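Local coordinates for protein immunoreactive 84kD antigen PG93 (Porphyromonas gingivalis, PDB 5M11) that serves as an essential surface component of the type-IX secretion system and binds calcium and zinc ions, at residues 454-466 with 500-514. Sequence-based numbering, arbitrary orientation.
With CA (calcium ion), chain B; ZN (zinc ion), chain G; ZN (zinc ion), chain C.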
loop_
_atom_site.group_PDB
_atom_site.type_symbol
_atom_site.label_atom_id
_atom_site.label_comp_id
_atom_site.label_asym_id
_atom_site.label_seq_id
_atom_site.Cartn_x
_atom_site.Cartn_y
_atom_site.Cartn_z
ATOM N N SER A 454 -35.315 -14.188 4.400
ATOM C CA SER A 454 -34.396 -15.103 3.708
ATOM C C SER A 454 -34.969 -15.479 2.331
ATOM O O SER A 454 -34.937 -16.643 1.937
ATOM C CB SER A 454 -34.082 -16.333 4.556
ATOM O OG SER A 454 -33.144 -16.016 5.569
ATOM N N THR A 455 -35.511 -14.478 1.610
ATOM C CA THR A 455 -36.100 -14.670 0.281
ATOM C C THR A 455 -35.181 -14.071 -0.774
ATOM O O THR A 455 -34.446 -13.127 -0.485
ATOM C CB THR A 455 -37.524 -14.096 0.200
ATOM O OG1 THR A 455 -37.513 -12.720 0.584
ATOM C CG2 THR A 455 -38.517 -14.873 1.050
ATOM N N TRP A 456 -35.201 -14.647 -1.980
ATOM C CA TRP A 456 -34.378 -14.250 -3.120
ATOM C C TRP A 456 -35.232 -13.854 -4.328
ATOM O O TRP A 456 -36.290 -14.442 -4.559
ATOM C CB TRP A 456 -33.458 -15.411 -3.538
ATOM C CG TRP A 456 -32.422 -15.816 -2.533
ATOM C CD1 TRP A 456 -32.501 -16.853 -1.645
ATOM C CD2 TRP A 456 -31.105 -15.261 -2.387
ATOM N NE1 TRP A 456 -31.324 -16.963 -0.939
ATOM C CE2 TRP A 456 -30.450 -15.996 -1.374
ATOM C CE3 TRP A 456 -30.416 -14.208 -3.011
ATOM C CZ2 TRP A 456 -29.153 -15.689 -0.950
ATOM C CZ3 TRP A 456 -29.111 -13.944 -2.626
ATOM C CH2 TRP A 456 -28.496 -14.673 -1.601
ATOM N N HIS A 457 -34.739 -12.897 -5.125
ATOM C CA HIS A 457 -35.345 -12.428 -6.373
ATOM C C HIS A 457 -34.250 -11.953 -7.313
ATOM O O HIS A 457 -33.393 -11.178 -6.910
ATOM C CB HIS A 457 -36.362 -11.302 -6.134
ATOM C CG HIS A 457 -37.575 -11.713 -5.364
ATOM N ND1 HIS A 457 -38.600 -12.439 -5.957
ATOM C CD2 HIS A 457 -37.900 -11.470 -4.075
ATOM C CE1 HIS A 457 -39.509 -12.615 -5.010
ATOM N NE2 HIS A 457 -39.130 -12.055 -3.860
ATOM N N SER A 458 -34.240 -12.456 -8.540
ATOM C CA SER A 458 -33.275 -12.040 -9.558
ATOM C C SER A 458 -34.011 -11.714 -10.850
ATOM O O SER A 458 -35.096 -12.256 -11.117
ATOM C CB SER A 458 -32.185 -13.086 -9.786
ATOM O OG SER A 458 -32.726 -14.375 -10.005
ATOM N N PHE A 459 -33.449 -10.768 -11.606
ATOM C CA PHE A 459 -33.975 -10.304 -12.883
ATOM C C PHE A 459 -32.852 -9.669 -13.703
ATOM O O PHE A 459 -31.702 -9.655 -13.264
ATOM C CB PHE A 459 -35.139 -9.306 -12.662
ATOM C CG PHE A 459 -34.799 -8.046 -11.891
ATOM C CD1 PHE A 459 -34.276 -6.930 -12.541
ATOM C CD2 PHE A 459 -35.064 -7.952 -10.533
ATOM C CE1 PHE A 459 -33.970 -5.764 -11.837
ATOM C CE2 PHE A 459 -34.781 -6.770 -9.834
ATOM C CZ PHE A 459 -34.243 -5.684 -10.497
ATOM N N SER A 460 -33.198 -9.109 -14.880
ATOM C CA SER A 460 -32.289 -8.372 -15.755
ATOM C C SER A 460 -33.062 -7.549 -16.782
ATOM O O SER A 460 -34.302 -7.579 -16.821
ATOM C CB SER A 460 -31.317 -9.307 -16.466
ATOM O OG SER A 460 -30.205 -8.548 -16.912
ATOM N N TYR A 461 -32.318 -6.812 -17.616
ATOM C CA TYR A 461 -32.847 -6.044 -18.732
ATOM C C TYR A 461 -32.055 -6.489 -19.969
ATOM O O TYR A 461 -30.829 -6.451 -19.906
ATOM C CB TYR A 461 -32.745 -4.546 -18.453
ATOM C CG TYR A 461 -33.355 -4.134 -17.129
ATOM C CD1 TYR A 461 -34.737 -4.037 -16.973
ATOM C CD2 TYR A 461 -32.547 -3.834 -16.028
ATOM C CE1 TYR A 461 -35.303 -3.652 -15.757
ATOM C CE2 TYR A 461 -33.101 -3.437 -14.810
ATOM C CZ TYR A 461 -34.479 -3.333 -14.683
ATOM O OH TYR A 461 -35.033 -2.925 -13.494
ATOM N N PRO A 462 -32.703 -7.006 -21.047
ATOM C CA PRO A 462 -31.946 -7.550 -22.206
ATOM C C PRO A 462 -30.713 -6.754 -22.674
ATOM O O PRO A 462 -29.705 -7.367 -23.042
ATOM C CB PRO A 462 -32.989 -7.596 -23.322
ATOM C CG PRO A 462 -34.291 -7.717 -22.633
ATOM C CD PRO A 462 -34.160 -7.182 -21.232
ATOM N N ASP A 463 -30.788 -5.410 -22.647
ATOM C CA ASP A 463 -29.702 -4.496 -23.029
ATOM C C ASP A 463 -28.436 -4.653 -22.099
ATOM O O ASP A 463 -27.323 -4.443 -22.573
ATOM C CB ASP A 463 -30.196 -3.018 -23.077
ATOM C CG ASP A 463 -31.473 -2.707 -22.294
ATOM O OD1 ASP A 463 -32.585 -2.940 -22.840
ATOM O OD2 ASP A 463 -31.360 -2.248 -21.135
ATOM N N VAL A 464 -28.607 -5.060 -20.817
ATOM C CA VAL A 464 -27.503 -5.273 -19.850
ATOM C C VAL A 464 -27.290 -6.773 -19.483
ATOM O O VAL A 464 -26.304 -7.076 -18.809
ATOM C CB VAL A 464 -27.625 -4.443 -18.539
ATOM C CG1 VAL A 464 -27.378 -2.961 -18.781
ATOM C CG2 VAL A 464 -28.948 -4.693 -17.813
ATOM N N ALA A 465 -28.201 -7.692 -19.888
ATOM C CA ALA A 465 -28.078 -9.114 -19.563
ATOM C C ALA A 465 -26.860 -9.761 -20.231
ATOM O O ALA A 465 -26.472 -9.392 -21.348
ATOM C CB ALA A 465 -29.342 -9.863 -19.939
ATOM N N ASN A 466 -26.229 -10.696 -19.480
ATOM C CA ASN A 466 -25.073 -11.552 -19.801
ATOM C C ASN A 466 -23.735 -10.808 -19.927
ATOM O O ASN A 466 -22.745 -11.448 -20.286
ATOM C CB ASN A 466 -25.333 -12.381 -21.054
ATOM C CG ASN A 466 -26.402 -13.417 -20.854
ATOM O OD1 ASN A 466 -26.247 -14.339 -20.049
ATOM N ND2 ASN A 466 -27.510 -13.299 -21.587
ATOM N N PHE A 500 -31.715 2.030 -12.785
ATOM C CA PHE A 500 -32.979 1.294 -12.766
ATOM C C PHE A 500 -33.692 1.379 -11.416
ATOM O O PHE A 500 -33.040 1.549 -10.380
ATOM C CB PHE A 500 -32.773 -0.172 -13.158
ATOM C CG PHE A 500 -31.961 -0.974 -12.187
ATOM C CD1 PHE A 500 -32.579 -1.787 -11.244
ATOM C CD2 PHE A 500 -30.571 -0.952 -12.235
ATOM C CE1 PHE A 500 -31.825 -2.535 -10.342
ATOM C CE2 PHE A 500 -29.818 -1.694 -11.330
ATOM C CZ PHE A 500 -30.453 -2.476 -10.384
ATOM N N ASN A 501 -35.038 1.249 -11.443
ATOM C CA ASN A 501 -35.893 1.261 -10.261
ATOM C C ASN A 501 -36.885 0.111 -10.335
ATOM O O ASN A 501 -37.765 0.089 -11.192
ATOM C CB ASN A 501 -36.616 2.598 -10.090
ATOM C CG ASN A 501 -37.025 2.864 -8.667
ATOM O OD1 ASN A 501 -37.861 2.163 -8.085
ATOM N ND2 ASN A 501 -36.447 3.894 -8.079
ATOM N N ASP A 502 -36.708 -0.858 -9.430
ATOM C CA ASP A 502 -37.498 -2.079 -9.260
ATOM C C ASP A 502 -38.981 -1.802 -8.923
ATOM O O ASP A 502 -39.802 -2.713 -9.026
ATOM C CB ASP A 502 -36.869 -2.907 -8.133
ATOM C CG ASP A 502 -36.938 -2.218 -6.784
ATOM O OD1 ASP A 502 -36.384 -1.086 -6.660
ATOM O OD2 ASP A 502 -37.569 -2.790 -5.856
ATOM N N ARG A 503 -39.292 -0.559 -8.465
ATOM C CA ARG A 503 -40.615 -0.031 -8.080
ATOM C C ARG A 503 -41.281 -0.894 -6.972
ATOM O O ARG A 503 -42.472 -1.225 -7.062
ATOM C CB ARG A 503 -41.556 0.138 -9.318
ATOM C CG ARG A 503 -41.064 1.110 -10.403
ATOM C CD ARG A 503 -40.949 2.537 -9.903
ATOM N NE ARG A 503 -40.748 3.501 -10.986
ATOM C CZ ARG A 503 -40.001 4.599 -10.891
ATOM N NH1 ARG A 503 -39.349 4.876 -9.767
ATOM N NH2 ARG A 503 -39.895 5.426 -11.924
ATOM N N GLY A 504 -40.503 -1.249 -5.954
ATOM C CA GLY A 504 -40.956 -2.035 -4.807
ATOM C C GLY A 504 -41.212 -3.522 -5.013
ATOM O O GLY A 504 -41.406 -4.253 -4.039
ATOM N N THR A 505 -41.230 -3.987 -6.270
ATOM C CA THR A 505 -41.489 -5.390 -6.594
ATOM C C THR A 505 -40.261 -6.030 -7.302
ATOM O O THR A 505 -40.153 -5.953 -8.535
ATOM C CB THR A 505 -42.764 -5.506 -7.444
ATOM O OG1 THR A 505 -42.643 -4.636 -8.571
ATOM C CG2 THR A 505 -44.021 -5.187 -6.664
ATOM N N PRO A 506 -39.330 -6.677 -6.555
ATOM C CA PRO A 506 -38.173 -7.312 -7.223
ATOM C C PRO A 506 -38.545 -8.607 -7.977
ATOM O O PRO A 506 -37.721 -9.145 -8.717
ATOM C CB PRO A 506 -37.198 -7.584 -6.072
ATOM C CG PRO A 506 -38.058 -7.727 -4.871
ATOM C CD PRO A 506 -39.278 -6.855 -5.088
ATOM N N GLU A 507 -39.788 -9.087 -7.798
ATOM C CA GLU A 507 -40.314 -10.291 -8.446
ATOM C C GLU A 507 -40.861 -9.996 -9.896
ATOM O O GLU A 507 -41.122 -10.944 -10.649
ATOM C CB GLU A 507 -41.382 -10.982 -7.556
ATOM C CG GLU A 507 -42.700 -10.239 -7.390
ATOM C CD GLU A 507 -42.776 -9.071 -6.424
ATOM O OE1 GLU A 507 -41.758 -8.749 -5.768
ATOM O OE2 GLU A 507 -43.881 -8.492 -6.309
ATOM N N THR A 508 -41.023 -8.695 -10.274
ATOM C CA THR A 508 -41.456 -8.303 -11.624
ATOM C C THR A 508 -40.610 -7.156 -12.183
ATOM O O THR A 508 -40.049 -6.340 -11.437
ATOM C CB THR A 508 -42.955 -7.933 -11.740
ATOM O OG1 THR A 508 -43.647 -8.108 -10.501
ATOM C CG2 THR A 508 -43.651 -8.694 -12.869
ATOM N N THR A 509 -40.551 -7.115 -13.522
ATOM C CA THR A 509 -39.872 -6.142 -14.368
ATOM C C THR A 509 -40.954 -5.304 -15.045
ATOM O O THR A 509 -40.698 -4.173 -15.460
ATOM C CB THR A 509 -39.006 -6.935 -15.364
ATOM O OG1 THR A 509 -38.013 -7.639 -14.627
ATOM C CG2 THR A 509 -38.344 -6.071 -16.435
ATOM N N SER A 510 -42.184 -5.876 -15.136
ATOM C CA SER A 510 -43.369 -5.320 -15.801
ATOM C C SER A 510 -43.730 -3.890 -15.338
ATOM O O SER A 510 -44.302 -3.142 -16.134
ATOM C CB SER A 510 -44.568 -6.254 -15.638
ATOM O OG SER A 510 -45.239 -6.160 -14.392
ATOM N N ASP A 511 -43.385 -3.511 -14.082
ATOM C CA ASP A 511 -43.676 -2.194 -13.498
ATOM C C ASP A 511 -42.415 -1.313 -13.335
ATOM O O ASP A 511 -42.543 -0.132 -12.994
ATOM C CB ASP A 511 -44.411 -2.341 -12.143
ATOM C CG ASP A 511 -43.657 -3.008 -10.999
ATOM O OD1 ASP A 511 -43.091 -4.114 -11.212
ATOM O OD2 ASP A 511 -43.712 -2.475 -9.867
ATOM N N ASP A 512 -41.215 -1.876 -13.608
ATOM C CA ASP A 512 -39.930 -1.187 -13.506
ATOM C C ASP A 512 -39.746 -0.054 -14.492
ATOM O O ASP A 512 -40.375 -0.023 -15.552
ATOM C CB ASP A 512 -38.780 -2.171 -13.729
ATOM C CG ASP A 512 -38.559 -3.130 -12.593
ATOM O OD1 ASP A 512 -39.497 -3.337 -11.803
ATOM O OD2 ASP A 512 -37.451 -3.692 -12.504
ATOM N N SER A 513 -38.847 0.870 -14.117
ATOM C CA SER A 513 -38.323 2.008 -14.871
ATOM C C SER A 513 -36.807 1.840 -14.937
ATOM O O SER A 513 -36.184 1.580 -13.899
ATOM C CB SER A 513 -38.690 3.330 -14.201
ATOM O OG SER A 513 -40.081 3.600 -14.182
ATOM N N HIS A 514 -36.212 1.918 -16.142
ATOM C CA HIS A 514 -34.757 1.763 -16.305
ATOM C C HIS A 514 -34.256 2.507 -17.519
ATOM O O HIS A 514 -34.966 2.666 -18.516
ATOM C CB HIS A 514 -34.316 0.278 -16.376
ATOM C CG HIS A 514 -34.400 -0.355 -17.738
ATOM N ND1 HIS A 514 -35.565 -0.955 -18.187
ATOM C CD2 HIS A 514 -33.449 -0.468 -18.700
ATOM C CE1 HIS A 514 -35.287 -1.399 -19.403
ATOM N NE2 HIS A 514 -34.026 -1.125 -19.754
HETATM CA CA CA B . -40.921 -4.443 -10.238
HETATM ZN ZN ZN G . -32.879 -0.880 -21.525
HETATM ZN ZN ZN C . -40.133 -11.274 -2.215
#
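A calcium-binding loop, 502-512, joining two strands of one beta-propeller blade packs on the outermost strand 455-459 of the preceding blade and the loop that follows it, 460-466. Tyr461 carries much of the contact. Its OH donates to Asp512 OD2 at 2.7 Å, on the anti side of the carboxylate, while Asp512 OD1 binds the calcium at 2.4 Å; the tyrosine thus touches the metal site from the second shell. The Tyr461 ring lies in an offset stack on His514, centroids 4.1 Å apart and planes at 20°. With CG beside the backbone N (chi1 -53°), Tyr461 also brings CE2 to 3.7 Å from Phe500 CB. Just beyond, His514 NE2 and Asp463 OD2 both bind the same zinc ion, each at 2.1 Å, and Asp463 OD1 completes a lopsided bidentate grip. Phe459 sets CZ 4.0 Å from Phe500 CE1, and its CD2 approaches Pro506 O. Two residues before Phe459, the backbone N of Glu507 sits over one face of the His457 imidazole, and His457 NE2 binds a second zinc. Strand 446-450 pairs with 455-459, its Ile446 touching Phe459, Tyr461 and Phe500, while Trp436 of strand 435-439 meets Phe459 and Pro506.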